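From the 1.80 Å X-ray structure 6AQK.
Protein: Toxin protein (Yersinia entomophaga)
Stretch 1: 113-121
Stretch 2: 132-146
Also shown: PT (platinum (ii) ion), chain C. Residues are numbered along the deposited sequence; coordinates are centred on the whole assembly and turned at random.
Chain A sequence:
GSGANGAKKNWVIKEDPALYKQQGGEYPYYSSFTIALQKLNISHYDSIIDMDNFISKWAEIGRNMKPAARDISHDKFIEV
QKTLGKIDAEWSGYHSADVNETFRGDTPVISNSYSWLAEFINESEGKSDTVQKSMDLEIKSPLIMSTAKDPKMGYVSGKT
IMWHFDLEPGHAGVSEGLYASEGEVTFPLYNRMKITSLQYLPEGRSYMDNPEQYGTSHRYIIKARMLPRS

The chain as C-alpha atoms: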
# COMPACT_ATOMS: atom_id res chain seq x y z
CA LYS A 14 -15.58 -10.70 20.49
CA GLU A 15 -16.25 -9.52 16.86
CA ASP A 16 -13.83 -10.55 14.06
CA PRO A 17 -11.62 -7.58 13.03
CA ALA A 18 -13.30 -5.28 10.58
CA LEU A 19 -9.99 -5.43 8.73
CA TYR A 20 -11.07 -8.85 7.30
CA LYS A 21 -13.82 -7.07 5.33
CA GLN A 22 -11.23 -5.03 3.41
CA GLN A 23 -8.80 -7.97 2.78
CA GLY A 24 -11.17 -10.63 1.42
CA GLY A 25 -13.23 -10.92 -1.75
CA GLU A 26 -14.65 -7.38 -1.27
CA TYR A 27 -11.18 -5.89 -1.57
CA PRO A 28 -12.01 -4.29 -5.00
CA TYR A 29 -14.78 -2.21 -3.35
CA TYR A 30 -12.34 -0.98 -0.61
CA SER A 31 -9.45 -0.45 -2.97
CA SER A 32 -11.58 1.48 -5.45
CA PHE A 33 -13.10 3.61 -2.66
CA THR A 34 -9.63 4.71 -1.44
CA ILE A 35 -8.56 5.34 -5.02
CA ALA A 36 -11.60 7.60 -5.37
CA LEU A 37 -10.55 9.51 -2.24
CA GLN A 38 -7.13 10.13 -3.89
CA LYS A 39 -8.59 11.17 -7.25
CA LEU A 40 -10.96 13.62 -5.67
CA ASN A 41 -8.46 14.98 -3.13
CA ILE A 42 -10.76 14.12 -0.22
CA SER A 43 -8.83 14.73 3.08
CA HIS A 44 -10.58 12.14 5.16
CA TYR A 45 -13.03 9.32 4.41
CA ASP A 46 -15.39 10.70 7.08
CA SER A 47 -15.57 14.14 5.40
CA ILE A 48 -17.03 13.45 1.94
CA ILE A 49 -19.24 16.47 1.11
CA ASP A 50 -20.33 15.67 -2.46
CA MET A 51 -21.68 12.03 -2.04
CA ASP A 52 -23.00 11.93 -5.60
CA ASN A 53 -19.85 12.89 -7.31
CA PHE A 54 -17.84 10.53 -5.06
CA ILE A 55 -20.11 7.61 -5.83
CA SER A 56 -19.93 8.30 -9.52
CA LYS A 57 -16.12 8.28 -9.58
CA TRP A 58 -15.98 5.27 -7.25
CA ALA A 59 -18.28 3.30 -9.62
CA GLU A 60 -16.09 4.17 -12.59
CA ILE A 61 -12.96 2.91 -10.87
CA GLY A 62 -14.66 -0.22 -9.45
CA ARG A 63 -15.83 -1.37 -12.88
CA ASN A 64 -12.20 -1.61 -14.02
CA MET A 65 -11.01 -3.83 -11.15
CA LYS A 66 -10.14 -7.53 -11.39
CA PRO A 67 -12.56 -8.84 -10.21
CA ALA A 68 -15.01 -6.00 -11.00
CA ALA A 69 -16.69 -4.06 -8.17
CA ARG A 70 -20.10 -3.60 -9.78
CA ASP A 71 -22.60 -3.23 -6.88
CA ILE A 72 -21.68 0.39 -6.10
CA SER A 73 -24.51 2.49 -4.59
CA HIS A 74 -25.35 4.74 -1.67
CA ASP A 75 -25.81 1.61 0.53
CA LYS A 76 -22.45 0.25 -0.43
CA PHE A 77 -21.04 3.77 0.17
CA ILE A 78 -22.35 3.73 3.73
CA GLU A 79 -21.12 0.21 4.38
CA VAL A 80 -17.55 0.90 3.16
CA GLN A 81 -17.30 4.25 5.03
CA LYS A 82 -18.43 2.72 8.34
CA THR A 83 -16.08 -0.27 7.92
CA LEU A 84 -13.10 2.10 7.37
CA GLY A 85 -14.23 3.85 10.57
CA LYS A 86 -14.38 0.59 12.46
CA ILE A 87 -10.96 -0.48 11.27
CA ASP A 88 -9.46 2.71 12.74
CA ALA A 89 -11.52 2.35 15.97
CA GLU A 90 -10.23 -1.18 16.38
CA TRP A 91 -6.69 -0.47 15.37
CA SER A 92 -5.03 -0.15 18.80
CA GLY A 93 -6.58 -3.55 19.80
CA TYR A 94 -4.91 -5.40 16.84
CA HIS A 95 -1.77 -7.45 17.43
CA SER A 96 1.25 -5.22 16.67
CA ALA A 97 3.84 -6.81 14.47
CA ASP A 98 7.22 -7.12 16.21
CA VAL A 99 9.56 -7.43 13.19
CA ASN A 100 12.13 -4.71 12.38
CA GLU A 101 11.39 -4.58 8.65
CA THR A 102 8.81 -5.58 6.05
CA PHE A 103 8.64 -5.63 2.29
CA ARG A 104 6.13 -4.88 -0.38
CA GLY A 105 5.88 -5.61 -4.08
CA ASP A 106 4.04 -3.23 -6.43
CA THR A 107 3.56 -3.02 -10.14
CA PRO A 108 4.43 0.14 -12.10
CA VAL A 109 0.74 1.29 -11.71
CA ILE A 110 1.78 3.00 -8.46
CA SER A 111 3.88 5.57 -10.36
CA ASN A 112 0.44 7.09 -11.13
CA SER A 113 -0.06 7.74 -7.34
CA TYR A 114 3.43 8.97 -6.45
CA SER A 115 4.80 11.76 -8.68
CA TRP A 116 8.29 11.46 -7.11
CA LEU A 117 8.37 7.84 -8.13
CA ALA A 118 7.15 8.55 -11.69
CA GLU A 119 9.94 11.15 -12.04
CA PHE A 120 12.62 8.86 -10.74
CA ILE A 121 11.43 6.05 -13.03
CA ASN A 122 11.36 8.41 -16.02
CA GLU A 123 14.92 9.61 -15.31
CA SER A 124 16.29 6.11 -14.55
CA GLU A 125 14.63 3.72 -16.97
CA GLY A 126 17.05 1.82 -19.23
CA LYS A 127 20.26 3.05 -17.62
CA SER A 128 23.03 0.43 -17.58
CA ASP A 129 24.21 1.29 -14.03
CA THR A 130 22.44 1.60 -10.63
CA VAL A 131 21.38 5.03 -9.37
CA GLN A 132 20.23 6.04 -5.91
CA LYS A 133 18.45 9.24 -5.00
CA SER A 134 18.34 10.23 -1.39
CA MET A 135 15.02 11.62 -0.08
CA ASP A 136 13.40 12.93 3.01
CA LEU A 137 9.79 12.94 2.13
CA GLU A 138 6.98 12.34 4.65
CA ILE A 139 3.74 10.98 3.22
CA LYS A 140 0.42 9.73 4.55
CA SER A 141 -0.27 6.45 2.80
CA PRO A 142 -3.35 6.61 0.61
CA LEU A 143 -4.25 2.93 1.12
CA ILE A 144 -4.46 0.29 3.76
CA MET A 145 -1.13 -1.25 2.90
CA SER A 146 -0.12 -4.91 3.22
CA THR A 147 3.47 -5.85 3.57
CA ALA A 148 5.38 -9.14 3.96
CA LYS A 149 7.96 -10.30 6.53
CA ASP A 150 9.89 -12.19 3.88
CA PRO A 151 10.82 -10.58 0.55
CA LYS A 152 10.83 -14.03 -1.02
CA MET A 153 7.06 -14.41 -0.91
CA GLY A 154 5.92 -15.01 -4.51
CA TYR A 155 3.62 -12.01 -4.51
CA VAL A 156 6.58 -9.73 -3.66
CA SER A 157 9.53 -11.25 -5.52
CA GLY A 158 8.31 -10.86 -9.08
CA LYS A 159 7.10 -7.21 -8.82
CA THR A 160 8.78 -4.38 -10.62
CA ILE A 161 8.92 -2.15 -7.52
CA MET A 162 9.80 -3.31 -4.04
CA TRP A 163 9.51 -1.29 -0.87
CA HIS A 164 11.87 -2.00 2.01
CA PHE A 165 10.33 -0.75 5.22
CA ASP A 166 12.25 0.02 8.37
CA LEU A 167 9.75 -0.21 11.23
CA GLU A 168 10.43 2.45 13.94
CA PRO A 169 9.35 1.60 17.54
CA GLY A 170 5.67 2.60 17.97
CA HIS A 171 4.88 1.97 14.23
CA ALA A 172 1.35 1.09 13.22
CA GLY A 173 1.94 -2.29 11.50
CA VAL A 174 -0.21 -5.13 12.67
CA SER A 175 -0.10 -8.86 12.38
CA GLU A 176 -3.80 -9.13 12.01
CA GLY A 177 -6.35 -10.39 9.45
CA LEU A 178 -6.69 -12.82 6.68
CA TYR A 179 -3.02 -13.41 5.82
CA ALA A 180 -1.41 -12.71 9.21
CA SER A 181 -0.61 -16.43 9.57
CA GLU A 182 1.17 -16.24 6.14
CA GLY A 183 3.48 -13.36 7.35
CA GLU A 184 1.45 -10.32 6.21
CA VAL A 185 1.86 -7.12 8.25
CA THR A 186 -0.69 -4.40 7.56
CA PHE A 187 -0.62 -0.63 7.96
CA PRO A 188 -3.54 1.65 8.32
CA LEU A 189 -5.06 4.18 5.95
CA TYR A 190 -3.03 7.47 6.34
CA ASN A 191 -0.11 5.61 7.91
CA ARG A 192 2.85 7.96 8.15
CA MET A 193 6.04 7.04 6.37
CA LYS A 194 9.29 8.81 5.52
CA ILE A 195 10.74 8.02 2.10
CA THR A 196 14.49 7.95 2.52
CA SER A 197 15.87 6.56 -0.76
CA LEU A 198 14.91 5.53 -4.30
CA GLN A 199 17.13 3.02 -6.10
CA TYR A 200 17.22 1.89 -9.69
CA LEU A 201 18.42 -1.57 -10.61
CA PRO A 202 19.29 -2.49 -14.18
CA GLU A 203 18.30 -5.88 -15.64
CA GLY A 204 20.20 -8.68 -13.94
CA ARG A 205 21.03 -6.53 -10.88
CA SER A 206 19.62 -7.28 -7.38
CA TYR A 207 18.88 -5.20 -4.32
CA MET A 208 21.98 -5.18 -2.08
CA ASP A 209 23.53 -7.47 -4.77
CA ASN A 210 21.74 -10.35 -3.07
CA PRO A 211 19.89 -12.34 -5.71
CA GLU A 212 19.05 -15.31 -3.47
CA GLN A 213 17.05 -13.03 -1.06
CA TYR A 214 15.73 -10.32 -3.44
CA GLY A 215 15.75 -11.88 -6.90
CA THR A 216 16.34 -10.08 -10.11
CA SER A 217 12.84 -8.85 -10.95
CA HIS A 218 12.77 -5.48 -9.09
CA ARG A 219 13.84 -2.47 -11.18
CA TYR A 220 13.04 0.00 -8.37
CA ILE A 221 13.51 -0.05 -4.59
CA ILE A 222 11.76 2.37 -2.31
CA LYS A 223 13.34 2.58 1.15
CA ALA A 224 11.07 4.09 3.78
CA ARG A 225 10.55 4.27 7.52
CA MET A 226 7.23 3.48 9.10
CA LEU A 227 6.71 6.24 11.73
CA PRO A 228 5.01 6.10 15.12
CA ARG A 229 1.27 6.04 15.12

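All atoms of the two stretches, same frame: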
# COMPACT_ATOMS: atom_id res chain seq x y z
N SER A 113 0.31 7.18 -8.62
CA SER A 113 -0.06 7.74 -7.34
C SER A 113 1.04 8.55 -6.69
O SER A 113 0.78 9.22 -5.74
CB SER A 113 -0.40 6.65 -6.31
OG SER A 113 -1.51 5.91 -6.69
N TYR A 114 2.28 8.38 -7.13
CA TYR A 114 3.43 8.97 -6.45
C TYR A 114 4.28 9.66 -7.51
O TYR A 114 4.99 9.02 -8.29
CB TYR A 114 4.25 7.87 -5.77
CG TYR A 114 3.49 7.07 -4.72
CD1 TYR A 114 3.00 7.66 -3.54
CD2 TYR A 114 3.33 5.71 -4.87
CE1 TYR A 114 2.39 6.91 -2.59
CE2 TYR A 114 2.66 4.97 -3.92
CZ TYR A 114 2.17 5.58 -2.79
OH TYR A 114 1.54 4.75 -1.86
N SER A 115 4.14 10.98 -7.58
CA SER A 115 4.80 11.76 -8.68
C SER A 115 6.33 11.72 -8.60
O SER A 115 7.04 11.76 -9.63
CB SER A 115 4.29 13.22 -8.66
OG SER A 115 4.63 13.89 -7.49
N TRP A 116 6.84 11.62 -7.38
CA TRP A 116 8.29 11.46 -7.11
C TRP A 116 8.83 10.15 -7.65
O TRP A 116 9.95 10.10 -8.18
CB TRP A 116 8.61 11.60 -5.63
CG TRP A 116 7.63 10.88 -4.66
CD1 TRP A 116 6.49 11.40 -4.12
CD2 TRP A 116 7.73 9.52 -4.16
NE1 TRP A 116 5.86 10.45 -3.30
CE2 TRP A 116 6.62 9.30 -3.32
CE3 TRP A 116 8.66 8.48 -4.33
CZ2 TRP A 116 6.42 8.09 -2.68
CZ3 TRP A 116 8.44 7.31 -3.71
CH2 TRP A 116 7.35 7.11 -2.88
N LEU A 117 7.99 9.11 -7.59
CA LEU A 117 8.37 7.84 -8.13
C LEU A 117 8.35 7.86 -9.66
O LEU A 117 9.33 7.44 -10.31
CB LEU A 117 7.46 6.74 -7.57
CG LEU A 117 7.74 5.32 -8.03
CD1 LEU A 117 9.15 4.92 -7.61
CD2 LEU A 117 6.64 4.38 -7.50
N ALA A 118 7.29 8.42 -10.22
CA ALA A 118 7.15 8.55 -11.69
C ALA A 118 8.40 9.27 -12.29
O ALA A 118 9.00 8.83 -13.26
CB ALA A 118 5.86 9.31 -12.04
N GLU A 119 8.77 10.35 -11.64
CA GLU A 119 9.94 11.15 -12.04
C GLU A 119 11.21 10.35 -12.03
O GLU A 119 11.99 10.36 -13.03
CB GLU A 119 10.08 12.35 -11.09
CG GLU A 119 11.31 13.25 -11.28
CD GLU A 119 11.13 14.25 -12.40
OE1 GLU A 119 11.10 15.48 -12.11
OE2 GLU A 119 10.98 13.83 -13.56
N PHE A 120 11.41 9.62 -10.93
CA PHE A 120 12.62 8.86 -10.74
C PHE A 120 12.65 7.77 -11.78
O PHE A 120 13.69 7.55 -12.38
CB PHE A 120 12.72 8.32 -9.31
CG PHE A 120 13.96 7.49 -9.08
CD1 PHE A 120 15.18 8.14 -8.84
CD2 PHE A 120 13.92 6.08 -9.09
CE1 PHE A 120 16.36 7.39 -8.65
CE2 PHE A 120 15.11 5.33 -8.87
CZ PHE A 120 16.32 6.01 -8.65
N ILE A 121 11.52 7.09 -12.00
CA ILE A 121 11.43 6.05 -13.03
C ILE A 121 11.75 6.62 -14.41
O ILE A 121 12.58 6.04 -15.15
CB ILE A 121 10.02 5.38 -13.08
CG1 ILE A 121 9.85 4.53 -11.80
CG2 ILE A 121 9.83 4.55 -14.33
CD1 ILE A 121 8.46 3.91 -11.59
N GLN A 132 21.04 5.73 -7.10
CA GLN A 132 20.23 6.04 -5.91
C GLN A 132 19.91 7.54 -5.89
O GLN A 132 20.67 8.36 -6.40
CB GLN A 132 20.97 5.78 -4.63
CG GLN A 132 21.48 4.38 -4.38
CD GLN A 132 22.15 4.28 -3.00
OE1 GLN A 132 21.98 5.16 -2.13
NE2 GLN A 132 22.92 3.21 -2.80
N LYS A 133 18.81 7.89 -5.24
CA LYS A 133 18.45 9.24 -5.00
C LYS A 133 17.98 9.28 -3.56
O LYS A 133 17.03 8.61 -3.19
CB LYS A 133 17.39 9.70 -5.97
CG LYS A 133 16.89 11.11 -5.70
CD LYS A 133 15.72 11.50 -6.58
CE LYS A 133 15.40 12.97 -6.34
NZ LYS A 133 14.37 13.44 -7.30
N SER A 134 18.70 10.04 -2.74
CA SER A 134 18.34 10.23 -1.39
C SER A 134 17.13 11.12 -1.26
O SER A 134 16.99 12.08 -2.00
CB SER A 134 19.51 10.87 -0.67
OG SER A 134 19.21 10.92 0.70
N MET A 135 16.26 10.82 -0.28
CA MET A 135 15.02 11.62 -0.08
C MET A 135 14.77 11.90 1.38
O MET A 135 15.30 11.24 2.27
CB MET A 135 13.80 10.84 -0.63
CG MET A 135 13.96 10.35 -2.07
SD MET A 135 13.38 11.46 -3.34
CE MET A 135 11.63 10.91 -3.13
N ASP A 136 13.83 12.79 1.66
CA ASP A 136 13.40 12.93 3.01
C ASP A 136 11.95 13.28 3.09
O ASP A 136 11.55 14.21 3.81
CB ASP A 136 14.26 14.02 3.66
CG ASP A 136 14.31 13.86 5.11
OD1 ASP A 136 14.97 12.89 5.54
OD2 ASP A 136 13.64 14.62 5.82
N LEU A 137 11.12 12.49 2.43
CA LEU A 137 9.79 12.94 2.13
C LEU A 137 8.82 12.18 3.06
O LEU A 137 8.80 10.94 3.09
CB LEU A 137 9.52 12.72 0.64
CG LEU A 137 8.11 13.00 0.12
CD1 LEU A 137 7.85 14.48 0.19
CD2 LEU A 137 7.84 12.46 -1.27
N GLU A 138 8.01 12.93 3.82
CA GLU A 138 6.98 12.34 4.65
C GLU A 138 5.67 12.30 3.87
O GLU A 138 5.25 13.30 3.26
CB GLU A 138 6.84 13.05 5.99
CG GLU A 138 5.71 12.48 6.85
CD GLU A 138 5.69 12.98 8.28
OE1 GLU A 138 6.78 13.16 8.87
OE2 GLU A 138 4.56 13.14 8.82
N ILE A 139 5.02 11.14 3.88
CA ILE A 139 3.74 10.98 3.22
C ILE A 139 2.76 10.26 4.17
O ILE A 139 3.17 9.53 5.09
CB ILE A 139 3.86 10.23 1.86
CG1 ILE A 139 4.26 8.80 2.02
CG2 ILE A 139 4.85 10.89 0.87
CD1 ILE A 139 3.87 7.97 0.80
N LYS A 140 1.47 10.49 3.93
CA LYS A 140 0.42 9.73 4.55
C LYS A 140 -0.08 8.73 3.50
O LYS A 140 -0.45 9.12 2.44
CB LYS A 140 -0.78 10.63 4.94
CG LYS A 140 -0.57 11.59 6.07
CD LYS A 140 -1.90 12.33 6.36
CE LYS A 140 -1.74 13.42 7.43
NZ LYS A 140 -0.86 12.97 8.58
N SER A 141 -0.12 7.45 3.82
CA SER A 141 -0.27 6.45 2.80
C SER A 141 -1.75 6.52 2.37
O SER A 141 -2.64 6.67 3.22
CB SER A 141 0.07 5.09 3.35
OG SER A 141 -0.30 4.12 2.42
N PRO A 142 -1.98 6.47 1.07
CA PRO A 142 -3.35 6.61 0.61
C PRO A 142 -4.08 5.32 0.48
O PRO A 142 -5.16 5.28 -0.18
CB PRO A 142 -3.17 7.27 -0.77
CG PRO A 142 -1.93 6.64 -1.28
CD PRO A 142 -1.02 6.48 -0.06
N LEU A 143 -3.52 4.23 1.00
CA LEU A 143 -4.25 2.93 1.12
C LEU A 143 -3.98 2.29 2.46
O LEU A 143 -3.03 2.66 3.23
CB LEU A 143 -3.84 1.96 -0.01
CG LEU A 143 -2.38 1.46 0.06
CD1 LEU A 143 -2.15 0.20 -0.74
CD2 LEU A 143 -1.41 2.57 -0.39
N ILE A 144 -4.78 1.26 2.74
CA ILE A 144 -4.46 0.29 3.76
C ILE A 144 -3.41 -0.66 3.12
O ILE A 144 -3.69 -1.41 2.18
CB ILE A 144 -5.74 -0.53 4.20
CG1 ILE A 144 -6.70 0.43 4.91
CG2 ILE A 144 -5.36 -1.78 5.02
CD1 ILE A 144 -8.10 -0.11 5.19
N MET A 145 -2.21 -0.63 3.61
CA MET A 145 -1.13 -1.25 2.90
C MET A 145 -0.67 -2.55 3.57
O MET A 145 -0.21 -2.53 4.71
CB MET A 145 0.08 -0.23 2.90
CG MET A 145 1.23 -0.75 2.09
SD MET A 145 2.66 0.34 2.16
CE MET A 145 2.24 1.33 0.79
N SER A 146 -0.64 -3.64 2.78
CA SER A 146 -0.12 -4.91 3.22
C SER A 146 1.33 -5.00 2.88
O SER A 146 1.78 -4.39 1.91
CB SER A 146 -0.84 -6.06 2.54
OG SER A 146 -0.67 -5.99 1.11
PT PT C . 12.48 13.30 -3.01
O HOH W 1 2.09 5.03 0.76
O HOH W 2 12.04 11.75 -7.68

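The most unusual feature of this contact is a platinum(II) ion at its margin, bound by M135 SD at 2.1 Å and by one atom from elsewhere in the structure. The thioether is a soft ligand well matched to this metal, and the same side chain also serves the packing: M135 CE lies 4.0 Å from W116 CB. Its chi2 of -91° falls between the usual wells, while chi1 and chi3 are both m.

No direct hydrogen bond joins the two stretches. Contact rests on apolar packing, supplemented by two waters, and buries 433 Å² summed over both sides. Helix 115-121 runs nearly antiparallel to strand 132-140, at 157° between their N-to-C directions, with a closest axial approach of 11.0 Å. Side chains must span that gap, which suits the large aromatics Y114, W116 and F120. On the strand, K133, M135, L137 and I139 all point their CA-to-CB bonds toward the helix, whereas the alternate residues S134, D136 and E138 are exposed and out of reach, as expected of an extended chain.

W116 loses the most area to the partner stretch, 76 Å². L137 CD2 lies over one face of its indole, 3.5 Å from the centroid of the five-membered ring and 21° off the ring normal, which defines a CH-pi contact; the closest pair, W116 CD1 to L137 CD2, is 3.3 Å apart. I139 CD1 instead meets the ring edge, 4.3 Å from W116 CZ2. This methyl group is shared, since it also lies 3.8 Å from Y114 CE1.

Y114 occupies the N-cap position. Its backbone O accepts from A118 N at 3.1 Å, and its CA-to-CB bond points sideways, but the long side chain brings its end to the other stretch. There Y114 OH lies 3.6 Å from P142 CD and 4.0 Å from L143 CD2, a largely hydrocarbon setting for a buried hydroxyl. Water 1 supplies a polar partner: its O is 2.7 Å from Y114 OH and 3.0 Å from S141 OG, bridging the stretches with donor directions undecided.

At the far end, F120 CE1 packs 3.7 Å from K133 CB, so the buried phenyl ring meets the aliphatic base of the lysine. All four K133 chi angles are t, and this extended chain carries its amine to water 2, whose O accepts from K133 NZ at 2.9 Å and donates to W116 O at 2.7 Å. Lysine thus combines apolar packing with a water-mediated link to the helix backbone.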